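Local coordinates for protein glutathione transferase (Leptospira interrogans serovar Lai, PDB 3UBK) that probably catalyses glutathione conjugation as a glutathione transferase, binding glutathione through its thioredoxin-like N-terminal domain, at residues 12-18 with 50-54; 79-83 with 151-156. All blocks are in the same frame, centred on the assembly; numbering follows the deposited sequence.

Contact 1: 12-18 with 50-54; sequences SNYVNKV and KIPVL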
loop_
_atom_site.group_PDB
_atom_site.type_symbol
_atom_site.label_atom_id
_atom_site.label_comp_id
_atom_site.label_asym_id
_atom_site.label_seq_id
_atom_site.Cartn_x
_atom_site.Cartn_y
_atom_site.Cartn_z
ATOM N N SER A 12 13.030 -9.636 -8.237
ATOM C CA SER A 12 11.822 -8.933 -7.791
ATOM C C SER A 12 12.139 -7.570 -7.170
ATOM O O SER A 12 12.951 -7.467 -6.239
ATOM C CB SER A 12 11.038 -9.783 -6.788
ATOM O OG SER A 12 10.068 -8.973 -6.127
ATOM N N ASN A 13 11.493 -6.515 -7.655
ATOM C CA ASN A 13 11.697 -5.213 -7.033
ATOM C C ASN A 13 11.151 -5.101 -5.595
ATOM O O ASN A 13 11.677 -4.330 -4.782
ATOM C CB ASN A 13 11.224 -4.058 -7.923
ATOM C CG ASN A 13 9.888 -4.325 -8.586
ATOM O OD1 ASN A 13 9.125 -3.390 -8.835
ATOM N ND2 ASN A 13 9.592 -5.594 -8.871
ATOM N N TYR A 14 10.115 -5.873 -5.277
ATOM C CA TYR A 14 9.585 -5.903 -3.910
ATOM C C TYR A 14 10.531 -6.619 -2.947
ATOM O O TYR A 14 10.661 -6.220 -1.796
ATOM C CB TYR A 14 8.179 -6.516 -3.881
ATOM C CG TYR A 14 7.208 -5.596 -4.596
ATOM C CD1 TYR A 14 6.951 -5.742 -5.954
ATOM C CD2 TYR A 14 6.611 -4.536 -3.927
ATOM C CE1 TYR A 14 6.085 -4.872 -6.621
ATOM C CE2 TYR A 14 5.744 -3.668 -4.584
ATOM C CZ TYR A 14 5.491 -3.843 -5.934
ATOM O OH TYR A 14 4.648 -2.981 -6.605
ATOM N N VAL A 15 11.192 -7.668 -3.423
ATOM C CA VAL A 15 12.240 -8.320 -2.635
ATOM C C VAL A 15 13.358 -7.310 -2.411
ATOM O O VAL A 15 13.849 -7.117 -1.286
ATOM C CB VAL A 15 12.782 -9.596 -3.363
ATOM C CG1 VAL A 15 14.034 -10.135 -2.680
ATOM C CG2 VAL A 15 11.700 -10.661 -3.427
ATOM N N ASN A 16 13.743 -6.625 -3.478
ATOM C CA ASN A 16 14.848 -5.693 -3.395
ATOM C C ASN A 16 14.551 -4.510 -2.493
ATOM O O ASN A 16 15.436 -4.039 -1.785
ATOM C CB ASN A 16 15.293 -5.242 -4.789
ATOM C CG ASN A 16 15.989 -6.351 -5.532
ATOM O OD1 ASN A 16 16.454 -7.306 -4.914
ATOM N ND2 ASN A 16 16.047 -6.253 -6.846
ATOM N N LYS A 17 13.313 -4.021 -2.532
ATOM C CA LYS A 17 12.872 -3.001 -1.586
ATOM C C LYS A 17 13.194 -3.414 -0.132
ATOM O O LYS A 17 13.753 -2.638 0.645
ATOM C CB LYS A 17 11.365 -2.761 -1.764
ATOM C CG LYS A 17 10.681 -1.922 -0.679
ATOM C CD LYS A 17 9.159 -2.027 -0.903
ATOM C CE LYS A 17 8.326 -1.317 0.132
ATOM N NZ LYS A 17 6.888 -1.754 -0.041
ATOM N N VAL A 18 12.832 -4.635 0.236
ATOM C CA VAL A 18 13.079 -5.136 1.596
ATOM C C VAL A 18 14.586 -5.310 1.864
ATOM O O VAL A 18 15.113 -4.939 2.927
ATOM C CB VAL A 18 12.339 -6.473 1.853
ATOM C CG1 VAL A 18 12.811 -7.113 3.162
ATOM C CG2 VAL A 18 10.801 -6.264 1.871
ATOM N N LYS A 50 2.801 -14.513 -3.252
ATOM C CA LYS A 50 3.752 -13.466 -3.628
ATOM C C LYS A 50 5.078 -13.592 -2.892
ATOM O O LYS A 50 5.183 -14.279 -1.875
ATOM C CB LYS A 50 3.171 -12.081 -3.338
ATOM C CG LYS A 50 1.773 -11.841 -3.894
ATOM C CD LYS A 50 1.823 -11.431 -5.345
ATOM C CE LYS A 50 0.498 -10.835 -5.789
ATOM N NZ LYS A 50 0.674 -10.068 -7.044
ATOM N N ILE A 51 6.087 -12.912 -3.423
ATOM C CA ILE A 51 7.339 -12.697 -2.718
ATOM C C ILE A 51 7.504 -11.188 -2.612
ATOM O O ILE A 51 6.974 -10.456 -3.444
ATOM C CB ILE A 51 8.526 -13.324 -3.474
ATOM C CG1 ILE A 51 8.494 -12.934 -4.964
ATOM C CG2 ILE A 51 8.491 -14.840 -3.297
ATOM C CD1 ILE A 51 9.805 -13.235 -5.741
ATOM N N PRO A 52 8.236 -10.706 -1.600
ATOM C CA PRO A 52 8.979 -11.433 -0.570
ATOM C C PRO A 52 8.127 -11.909 0.601
ATOM O O PRO A 52 7.040 -11.375 0.866
ATOM C CB PRO A 52 9.959 -10.367 -0.046
ATOM C CG PRO A 52 9.178 -9.111 -0.168
ATOM C CD PRO A 52 8.473 -9.255 -1.504
ATOM N N VAL A 53 8.643 -12.914 1.301
ATOM C CA VAL A 53 8.126 -13.295 2.602
ATOM C C VAL A 53 9.293 -13.217 3.571
ATOM O O VAL A 53 10.383 -13.715 3.269
ATOM C CB VAL A 53 7.588 -14.738 2.617
ATOM C CG1 VAL A 53 6.926 -15.048 3.946
ATOM C CG2 VAL A 53 6.607 -14.966 1.471
ATOM N N LEU A 54 9.080 -12.586 4.724
ATOM C CA LEU A 54 10.085 -12.573 5.780
ATOM C C LEU A 54 9.780 -13.670 6.786
ATOM O O LEU A 54 8.637 -13.819 7.248
ATOM C CB LEU A 54 10.114 -11.225 6.502
ATOM C CG LEU A 54 11.202 -11.042 7.571
ATOM C CD1 LEU A 54 12.478 -10.529 6.925
ATOM C CD2 LEU A 54 10.728 -10.071 8.640
#

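Contact 2: 79-83 with 151-156; sequences PKLIP and FTLADC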
loop_
_atom_site.group_PDB
_atom_site.type_symbol
_atom_site.label_atom_id
_atom_site.label_comp_id
_atom_site.label_asym_id
_atom_site.label_seq_id
_atom_site.Cartn_x
_atom_site.Cartn_y
_atom_site.Cartn_z
ATOM N N PRO A 79 19.525 3.154 9.748
ATOM C CA PRO A 79 18.640 4.306 9.697
ATOM C C PRO A 79 17.241 3.919 10.129
ATOM O O PRO A 79 16.800 2.761 9.960
ATOM C CB PRO A 79 18.614 4.659 8.206
ATOM C CG PRO A 79 18.725 3.306 7.528
ATOM C CD PRO A 79 19.712 2.546 8.414
ATOM N N LYS A 80 16.548 4.900 10.678
ATOM C CA LYS A 80 15.136 4.777 10.969
ATOM C C LYS A 80 14.371 4.902 9.663
ATOM O O LYS A 80 14.330 5.983 9.058
ATOM C CB LYS A 80 14.747 5.888 11.940
ATOM C CG LYS A 80 15.377 5.664 13.317
ATOM C CD LYS A 80 15.179 6.834 14.257
ATOM C CE LYS A 80 15.970 6.626 15.555
ATOM N NZ LYS A 80 15.643 5.331 16.250
ATOM N N LEU A 81 13.786 3.801 9.205
ATOM C CA LEU A 81 13.084 3.816 7.930
ATOM C C LEU A 81 11.861 4.712 8.014
ATOM O O LEU A 81 11.467 5.326 7.032
ATOM C CB LEU A 81 12.698 2.400 7.505
ATOM C CG LEU A 81 13.893 1.441 7.425
ATOM C CD1 LEU A 81 13.409 0.080 6.993
ATOM C CD2 LEU A 81 14.954 1.977 6.445
ATOM N N ILE A 82 11.281 4.794 9.206
ATOM C CA ILE A 82 10.169 5.691 9.477
ATOM C C ILE A 82 10.721 6.745 10.410
ATOM O O ILE A 82 11.064 6.430 11.553
ATOM C CB ILE A 82 9.006 4.972 10.238
ATOM C CG1 ILE A 82 8.467 3.769 9.455
ATOM C CG2 ILE A 82 7.898 5.949 10.553
ATOM C CD1 ILE A 82 7.968 4.124 8.057
ATOM N N PRO A 83 10.819 7.997 9.941
ATOM C CA PRO A 83 11.360 9.051 10.793
ATOM C C PRO A 83 10.569 9.235 12.080
ATOM O O PRO A 83 9.357 8.995 12.120
ATOM C CB PRO A 83 11.216 10.306 9.932
ATOM C CG PRO A 83 11.270 9.801 8.529
ATOM C CD PRO A 83 10.554 8.472 8.568
ATOM N N PHE A 151 18.668 8.263 4.872
ATOM C CA PHE A 151 18.050 7.101 4.228
ATOM C C PHE A 151 16.730 6.803 4.958
ATOM O O PHE A 151 16.683 6.856 6.184
ATOM C CB PHE A 151 19.004 5.919 4.373
ATOM C CG PHE A 151 18.583 4.674 3.622
ATOM C CD1 PHE A 151 17.591 3.835 4.126
ATOM C CD2 PHE A 151 19.216 4.320 2.443
ATOM C CE1 PHE A 151 17.236 2.689 3.465
ATOM C CE2 PHE A 151 18.870 3.165 1.777
ATOM C CZ PHE A 151 17.878 2.346 2.283
ATOM N N THR A 152 15.657 6.535 4.218
ATOM C CA THR A 152 14.378 6.160 4.838
ATOM C C THR A 152 13.726 5.063 4.048
ATOM O O THR A 152 14.265 4.610 3.039
ATOM C CB THR A 152 13.362 7.315 4.857
ATOM O OG1 THR A 152 13.001 7.640 3.507
ATOM C CG2 THR A 152 13.936 8.537 5.552
ATOM N N LEU A 153 12.536 4.661 4.490
ATOM C CA LEU A 153 11.715 3.702 3.749
ATOM C C LEU A 153 11.538 4.137 2.288
ATOM O O LEU A 153 11.465 3.309 1.372
ATOM C CB LEU A 153 10.315 3.622 4.397
ATOM C CG LEU A 153 9.292 2.850 3.547
ATOM C CD1 LEU A 153 9.649 1.358 3.554
ATOM C CD2 LEU A 153 7.848 3.061 4.032
ATOM N N ALA A 154 11.403 5.433 2.070
ATOM C CA ALA A 154 11.157 5.901 0.710
ATOM C C ALA A 154 12.342 5.598 -0.233
ATOM O O ALA A 154 12.159 5.488 -1.444
ATOM C CB ALA A 154 10.818 7.387 0.708
ATOM N N ASP A 155 13.547 5.445 0.321
ATOM C CA ASP A 155 14.704 5.074 -0.513
ATOM C C ASP A 155 14.670 3.602 -0.878
ATOM O O ASP A 155 15.148 3.213 -1.932
ATOM C CB ASP A 155 16.030 5.436 0.172
ATOM C CG ASP A 155 16.198 6.927 0.332
ATOM O OD1 ASP A 155 16.467 7.597 -0.686
ATOM O OD2 ASP A 155 16.060 7.436 1.465
ATOM N N CYS A 156 14.118 2.773 0.001
ATOM C CA CYS A 156 13.956 1.359 -0.326
ATOM C C CYS A 156 12.999 1.224 -1.507
ATOM O O CYS A 156 13.278 0.529 -2.486
ATOM C CB CYS A 156 13.409 0.596 0.873
ATOM S SG CYS A 156 14.450 0.724 2.368
HETATM O O HOH W 1 16.051 7.953 8.540
#

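Contact 1: 12-18 with 50-54
The cis-proline of the thioredoxin-like domain, Pro52, packs here against the first turn of helix 13-25, with its CA 5.0 Å from the CA of Val15. Pro52 CB meets Val15 CG2 at 3.8 Å as the two side chains pass in opposite directions; its CG lies 3.9 Å from Val18 CG2, and its CD 3.6 Å from Tyr14 CB. Of the Tyr14 side chain it is CB that meets the proline, alongside the backbone O, 3.6 Å from Pro52 CG; the ring leads away toward Ser64 and an edge-to-face meeting with His161.

Ile51 extends the apolar patch. Its CG1 sits between the backbone N and the carbonyl carbon (chi1 48°), from where CD1 reaches Ser12 CB at 3.8 Å and Val15 CG2 at 3.9 Å. No hydrogen bond spans the segments. Ser12 uses its polar end within its own helix, as N-cap: OG accepts from Val15 N at 3.2 Å, with a nearly straight N-H...O angle of 167°, and more weakly from Tyr14 N.

Lys50 and Ile51 belong to the glutathione site, and a cis-proline leading from that site into strand 53-56 is a feature of the thioredoxin fold, which the glutathione transferase N-terminal domain shares.

Contact 2: 79-83 with 151-156
Pro79 and Phe151 cross at a slant, the proline CG coming obliquely to the ring and lying 3.6 Å from Phe151 CD1. Leu81 meets the same ring differently. Its CG is anti to the carbonyl carbon (chi1 -56°), and the side chain runs beside that of Phe151, pointing the same way, until Leu81 CD2 reaches the ring edge, near its plane, 3.8 Å from Phe151 CE1. Asp155 CB sits over the middle of one ring face, at a height of 3.9 Å, so Pro79, Leu81 and Asp155 approach the ring from different directions.

Farther along, Ile82 and Leu153 also lie side by side in a common direction, with a looser approach of 4.2 Å between Ile82 CD1 and Leu153 CD2. Pro83 instead meets Thr152 at about a right angle, through its CG and the threonine CG2.

The polar link is a backbone bond: Leu153 N donates to Leu81 O over 2.8 Å with an angle of 168°. A water donates to both Lys80 O and Phe151 O, bridging two carbonyls that could not bond each other directly. Asp72, from helix 64-74, accepts from Leu81 N and Ile82 N and so ties the loop to helix 64-74.

Asp155 OD2 accepts from Thr152 N at 2.9 Å through its anti lone pair, and Thr152 OG1 caps the helix start by accepting from Ala154 N at 3.1 Å. Asp155 OD1 is held in turn by Tyr188 OH and Ile146 N, which restrains the carboxylate's rotation. This is an N-terminal capping box, the Ser/Thr-X-X-Asp signature that starts the buried helix of the glutathione transferase C-terminal domain, here docked on the interdomain linker.

Overall arrangement
Helix 13-25 relates the two contacts, whose centres lie about 16 Å apart: contact 1 uses its first turn, while Glu24 near its far end touches both Pro79 and Phe151 of contact 2. Lys17 O packs on Cys156 CB, bringing the segments together. Both are partly buried, contact 1 nearer the chain centre (about 8 Å against 12 Å, measured from contact centres). Contact 1 stays within the thioredoxin-like domain, includes two residues of the glutathione site, has no hydrogen bond between its segments and rests mainly on apolar side chains. Contact 2 joins the interdomain linker to a C-terminal-domain helix and adds a backbone bond and bridging water. Each includes a capped helix start, at Ser12 and Thr152.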